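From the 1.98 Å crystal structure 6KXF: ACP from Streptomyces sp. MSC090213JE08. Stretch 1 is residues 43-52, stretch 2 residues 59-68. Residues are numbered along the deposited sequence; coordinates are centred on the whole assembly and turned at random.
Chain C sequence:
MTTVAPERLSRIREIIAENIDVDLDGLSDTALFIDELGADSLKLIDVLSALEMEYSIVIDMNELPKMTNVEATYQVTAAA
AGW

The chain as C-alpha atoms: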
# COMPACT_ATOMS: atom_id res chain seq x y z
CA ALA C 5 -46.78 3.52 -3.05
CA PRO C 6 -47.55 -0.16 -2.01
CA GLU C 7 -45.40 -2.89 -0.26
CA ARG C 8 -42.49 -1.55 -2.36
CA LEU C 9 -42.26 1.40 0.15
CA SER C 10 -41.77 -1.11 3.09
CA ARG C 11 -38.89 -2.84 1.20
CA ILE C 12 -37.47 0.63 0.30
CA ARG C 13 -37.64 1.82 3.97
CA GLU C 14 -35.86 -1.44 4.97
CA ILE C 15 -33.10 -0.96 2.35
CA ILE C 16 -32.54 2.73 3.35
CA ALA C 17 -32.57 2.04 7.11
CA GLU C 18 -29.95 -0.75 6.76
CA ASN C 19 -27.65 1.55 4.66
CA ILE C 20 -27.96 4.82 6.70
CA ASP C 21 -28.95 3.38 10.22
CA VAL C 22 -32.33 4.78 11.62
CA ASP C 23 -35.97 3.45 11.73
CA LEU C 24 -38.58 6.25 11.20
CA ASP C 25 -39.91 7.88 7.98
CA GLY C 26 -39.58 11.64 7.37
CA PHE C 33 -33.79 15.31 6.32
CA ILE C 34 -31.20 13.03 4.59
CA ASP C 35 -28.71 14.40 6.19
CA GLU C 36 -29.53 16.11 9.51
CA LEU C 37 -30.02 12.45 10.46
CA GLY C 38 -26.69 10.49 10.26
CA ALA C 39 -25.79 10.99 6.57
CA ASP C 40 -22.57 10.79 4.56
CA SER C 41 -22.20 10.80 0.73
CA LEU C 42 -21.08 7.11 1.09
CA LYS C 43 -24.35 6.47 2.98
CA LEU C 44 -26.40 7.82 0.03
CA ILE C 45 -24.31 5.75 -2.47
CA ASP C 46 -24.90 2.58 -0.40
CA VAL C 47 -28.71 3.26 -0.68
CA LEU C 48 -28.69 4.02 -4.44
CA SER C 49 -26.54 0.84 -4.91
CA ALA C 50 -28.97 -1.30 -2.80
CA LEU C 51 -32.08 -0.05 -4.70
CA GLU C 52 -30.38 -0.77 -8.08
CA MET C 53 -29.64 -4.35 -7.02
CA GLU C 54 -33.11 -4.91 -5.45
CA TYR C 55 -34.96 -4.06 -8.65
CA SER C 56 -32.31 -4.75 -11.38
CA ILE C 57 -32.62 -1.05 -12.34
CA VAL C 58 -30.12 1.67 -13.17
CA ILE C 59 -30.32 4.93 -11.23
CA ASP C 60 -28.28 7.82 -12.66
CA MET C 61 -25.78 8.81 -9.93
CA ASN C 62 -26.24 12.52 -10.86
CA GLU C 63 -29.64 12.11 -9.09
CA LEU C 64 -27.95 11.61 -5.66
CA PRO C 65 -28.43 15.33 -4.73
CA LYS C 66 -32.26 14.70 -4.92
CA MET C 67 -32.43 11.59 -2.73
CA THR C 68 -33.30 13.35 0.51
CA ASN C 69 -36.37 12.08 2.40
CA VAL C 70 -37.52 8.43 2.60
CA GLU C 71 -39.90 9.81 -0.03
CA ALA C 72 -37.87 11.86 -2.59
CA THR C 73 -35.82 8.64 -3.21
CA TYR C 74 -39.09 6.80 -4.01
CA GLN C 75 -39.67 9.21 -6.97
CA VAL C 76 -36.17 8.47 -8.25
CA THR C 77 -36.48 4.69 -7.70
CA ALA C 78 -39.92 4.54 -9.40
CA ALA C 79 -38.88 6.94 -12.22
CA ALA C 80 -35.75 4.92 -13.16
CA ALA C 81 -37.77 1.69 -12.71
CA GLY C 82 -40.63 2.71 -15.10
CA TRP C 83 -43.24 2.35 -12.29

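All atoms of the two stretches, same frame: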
# COMPACT_ATOMS: atom_id res chain seq x y z
N LYS C 43 -23.04 6.92 2.53
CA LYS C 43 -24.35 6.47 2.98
C LYS C 43 -25.30 6.47 1.77
O LYS C 43 -25.78 5.40 1.37
CB LYS C 43 -24.84 7.33 4.16
N LEU C 44 -25.48 7.64 1.15
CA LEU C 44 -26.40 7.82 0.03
C LEU C 44 -26.05 6.90 -1.15
O LEU C 44 -26.95 6.41 -1.83
CB LEU C 44 -26.43 9.29 -0.41
CG LEU C 44 -27.61 10.07 0.18
CD1 LEU C 44 -27.60 9.94 1.71
CD2 LEU C 44 -27.58 11.53 -0.26
N ILE C 45 -24.75 6.66 -1.39
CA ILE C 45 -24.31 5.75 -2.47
C ILE C 45 -24.71 4.32 -2.09
O ILE C 45 -25.19 3.56 -2.93
CB ILE C 45 -22.80 5.91 -2.77
CG1 ILE C 45 -22.52 7.19 -3.57
CG2 ILE C 45 -22.24 4.68 -3.46
CD1 ILE C 45 -21.11 7.71 -3.45
N ASP C 46 -24.53 3.95 -0.82
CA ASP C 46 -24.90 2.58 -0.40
C ASP C 46 -26.41 2.35 -0.67
O ASP C 46 -26.79 1.25 -1.11
CB ASP C 46 -24.51 2.33 1.07
CG ASP C 46 -23.56 1.15 1.33
OD1 ASP C 46 -23.47 0.21 0.49
OD2 ASP C 46 -22.93 1.17 2.41
N VAL C 47 -27.24 3.39 -0.48
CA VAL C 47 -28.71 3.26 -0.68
C VAL C 47 -29.04 3.20 -2.17
O VAL C 47 -29.80 2.33 -2.58
CB VAL C 47 -29.58 4.32 0.04
CG1 VAL C 47 -29.03 4.68 1.41
CG2 VAL C 47 -29.82 5.56 -0.79
N LEU C 48 -28.46 4.09 -2.98
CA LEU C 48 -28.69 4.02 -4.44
C LEU C 48 -28.25 2.64 -4.97
O LEU C 48 -28.98 2.01 -5.76
CB LEU C 48 -27.98 5.20 -5.13
CG LEU C 48 -28.10 5.21 -6.66
CD1 LEU C 48 -27.85 6.61 -7.20
CD2 LEU C 48 -27.15 4.19 -7.30
N SER C 49 -27.11 2.14 -4.47
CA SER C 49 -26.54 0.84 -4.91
C SER C 49 -27.47 -0.32 -4.53
O SER C 49 -27.61 -1.28 -5.32
CB SER C 49 -25.15 0.58 -4.35
OG SER C 49 -24.66 -0.70 -4.82
N ALA C 50 -28.03 -0.26 -3.31
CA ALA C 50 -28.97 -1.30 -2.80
C ALA C 50 -30.28 -1.31 -3.63
O ALA C 50 -30.71 -2.36 -4.08
CB ALA C 50 -29.24 -1.10 -1.32
N LEU C 51 -30.87 -0.14 -3.86
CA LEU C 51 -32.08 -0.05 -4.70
C LEU C 51 -31.82 -0.67 -6.08
O LEU C 51 -32.62 -1.49 -6.54
CB LEU C 51 -32.52 1.41 -4.82
CG LEU C 51 -32.80 2.12 -3.50
CD1 LEU C 51 -33.16 3.58 -3.73
CD2 LEU C 51 -33.91 1.41 -2.72
N GLU C 52 -30.72 -0.28 -6.74
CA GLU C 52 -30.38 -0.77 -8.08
C GLU C 52 -30.40 -2.30 -8.10
O GLU C 52 -30.95 -2.92 -9.00
CB GLU C 52 -28.99 -0.29 -8.50
CG GLU C 52 -28.92 1.11 -9.11
CD GLU C 52 -27.58 1.44 -9.78
OE1 GLU C 52 -26.54 0.94 -9.33
OE2 GLU C 52 -27.59 2.19 -10.77
N ILE C 59 -30.07 3.57 -11.67
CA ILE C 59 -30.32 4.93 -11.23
C ILE C 59 -29.08 5.77 -11.58
O ILE C 59 -27.95 5.40 -11.25
CB ILE C 59 -30.63 4.99 -9.73
CG1 ILE C 59 -31.75 4.03 -9.33
CG2 ILE C 59 -30.94 6.42 -9.32
CD1 ILE C 59 -31.88 3.82 -7.83
N ASP C 60 -29.32 6.90 -12.25
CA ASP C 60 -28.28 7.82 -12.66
C ASP C 60 -27.72 8.47 -11.39
O ASP C 60 -28.49 9.06 -10.61
CB ASP C 60 -28.82 8.81 -13.69
CG ASP C 60 -27.88 9.95 -14.02
OD1 ASP C 60 -26.65 9.74 -13.94
OD2 ASP C 60 -28.38 11.04 -14.33
N MET C 61 -26.40 8.38 -11.20
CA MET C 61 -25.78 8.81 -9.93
C MET C 61 -25.65 10.34 -9.85
O MET C 61 -25.31 10.87 -8.80
CB MET C 61 -24.44 8.11 -9.66
CG MET C 61 -24.65 6.62 -9.42
SD MET C 61 -23.18 5.68 -8.91
CE MET C 61 -22.96 6.34 -7.27
N ASN C 62 -26.03 11.05 -10.92
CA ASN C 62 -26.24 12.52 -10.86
C ASN C 62 -27.62 12.85 -10.28
O ASN C 62 -28.01 13.99 -10.32
CB ASN C 62 -26.10 13.20 -12.22
CG ASN C 62 -24.74 13.01 -12.86
OD1 ASN C 62 -24.65 12.47 -13.97
ND2 ASN C 62 -23.69 13.43 -12.19
N GLU C 63 -28.35 11.86 -9.75
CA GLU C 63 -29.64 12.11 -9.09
C GLU C 63 -29.52 11.86 -7.58
O GLU C 63 -30.56 11.78 -6.88
CB GLU C 63 -30.71 11.23 -9.74
CG GLU C 63 -31.91 12.01 -10.25
CD GLU C 63 -32.40 11.60 -11.63
OE1 GLU C 63 -32.13 12.34 -12.59
OE2 GLU C 63 -33.05 10.54 -11.72
N LEU C 64 -28.27 11.75 -7.10
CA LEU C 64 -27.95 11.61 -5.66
C LEU C 64 -28.32 12.88 -4.90
O LEU C 64 -28.85 12.78 -3.79
CB LEU C 64 -26.45 11.31 -5.46
CG LEU C 64 -26.02 9.85 -5.57
CD1 LEU C 64 -24.51 9.75 -5.64
CD2 LEU C 64 -26.57 9.01 -4.42
N PRO C 65 -28.03 14.10 -5.42
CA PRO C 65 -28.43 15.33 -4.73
C PRO C 65 -29.95 15.54 -4.53
O PRO C 65 -30.34 16.54 -3.92
CB PRO C 65 -27.86 16.45 -5.62
CG PRO C 65 -26.74 15.78 -6.40
CD PRO C 65 -27.24 14.37 -6.62
N LYS C 66 -30.79 14.61 -5.03
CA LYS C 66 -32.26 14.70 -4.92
C LYS C 66 -32.84 13.56 -4.07
O LYS C 66 -34.04 13.41 -3.98
CB LYS C 66 -32.89 14.64 -6.32
CG LYS C 66 -32.38 15.70 -7.29
CD LYS C 66 -33.33 16.02 -8.44
CE LYS C 66 -33.76 14.81 -9.24
NZ LYS C 66 -33.48 14.99 -10.69
N MET C 67 -31.97 12.75 -3.47
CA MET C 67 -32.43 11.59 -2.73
C MET C 67 -32.38 11.90 -1.23
O MET C 67 -31.48 11.48 -0.52
CB MET C 67 -31.55 10.38 -3.06
CG MET C 67 -31.82 9.84 -4.43
SD MET C 67 -30.66 8.56 -4.94
CE MET C 67 -30.92 7.29 -3.70
N THR C 68 -33.38 12.66 -0.77
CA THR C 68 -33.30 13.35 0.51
C THR C 68 -34.14 12.63 1.57
O THR C 68 -33.59 11.99 2.48
CB THR C 68 -33.65 14.83 0.31
OG1 THR C 68 -34.97 14.84 -0.23
CG2 THR C 68 -32.70 15.54 -0.64

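The contact is an apolar packing of one helical face, residues 43-52, against an irregular segment, residues 59-68, with a single hydrogen bond across it at the Glu 52 end. The helix assignment rests on successive i to i+4 backbone bonds, such as Leu 48 N to Leu 44 O at 3.0 Å and Glu 52 N to Leu 48 O at 3.0 Å. That periodicity brings Leu 44, Leu 48 and Leu 51 round to the same side, each with its CA-to-CB bond directed toward the other stretch, whereas that of Ser 49 points away.

Leu 48 is the centre of the interface, with the largest covered area, 103 of the 561 Å² buried in total. Its CD1 lies 3.8 Å from Ile 59 CG2, 3.9 Å from Met 61 CG and 3.9 Å from Leu 64 CD2, so one methyl touches three side chains of the facing segment. Met 67 fills the neighbouring space: its CE approaches Val 47 CG2 at 3.6 Å and Leu 48 CB at 3.9 Å, which places the end of the thioether chain against the helix.

Toward the start of the helix, Ile 45 CG1 is 3.8 Å from both Met 61 CE and Leu 64 CD1, and Leu 44 CB is 4.0 Å from Leu 64 CD2. The CA-to-CB bonds of Met 61 and Leu 64 run sideways; their side-chain ends supply the approach.

At the other end, Leu 51 CB packs 3.9 Å from Ile 59 CD1. Here Ile 59 N donates to Glu 52 OE2 at 3.0 Å with an N-H...acceptor angle of 153°, tying the backbone of the loop to the helix. Glu 52 OE2 also lies 3.3 Å from Ile 59 O, but both atoms are acceptors, so proximity alone does not make a second bond.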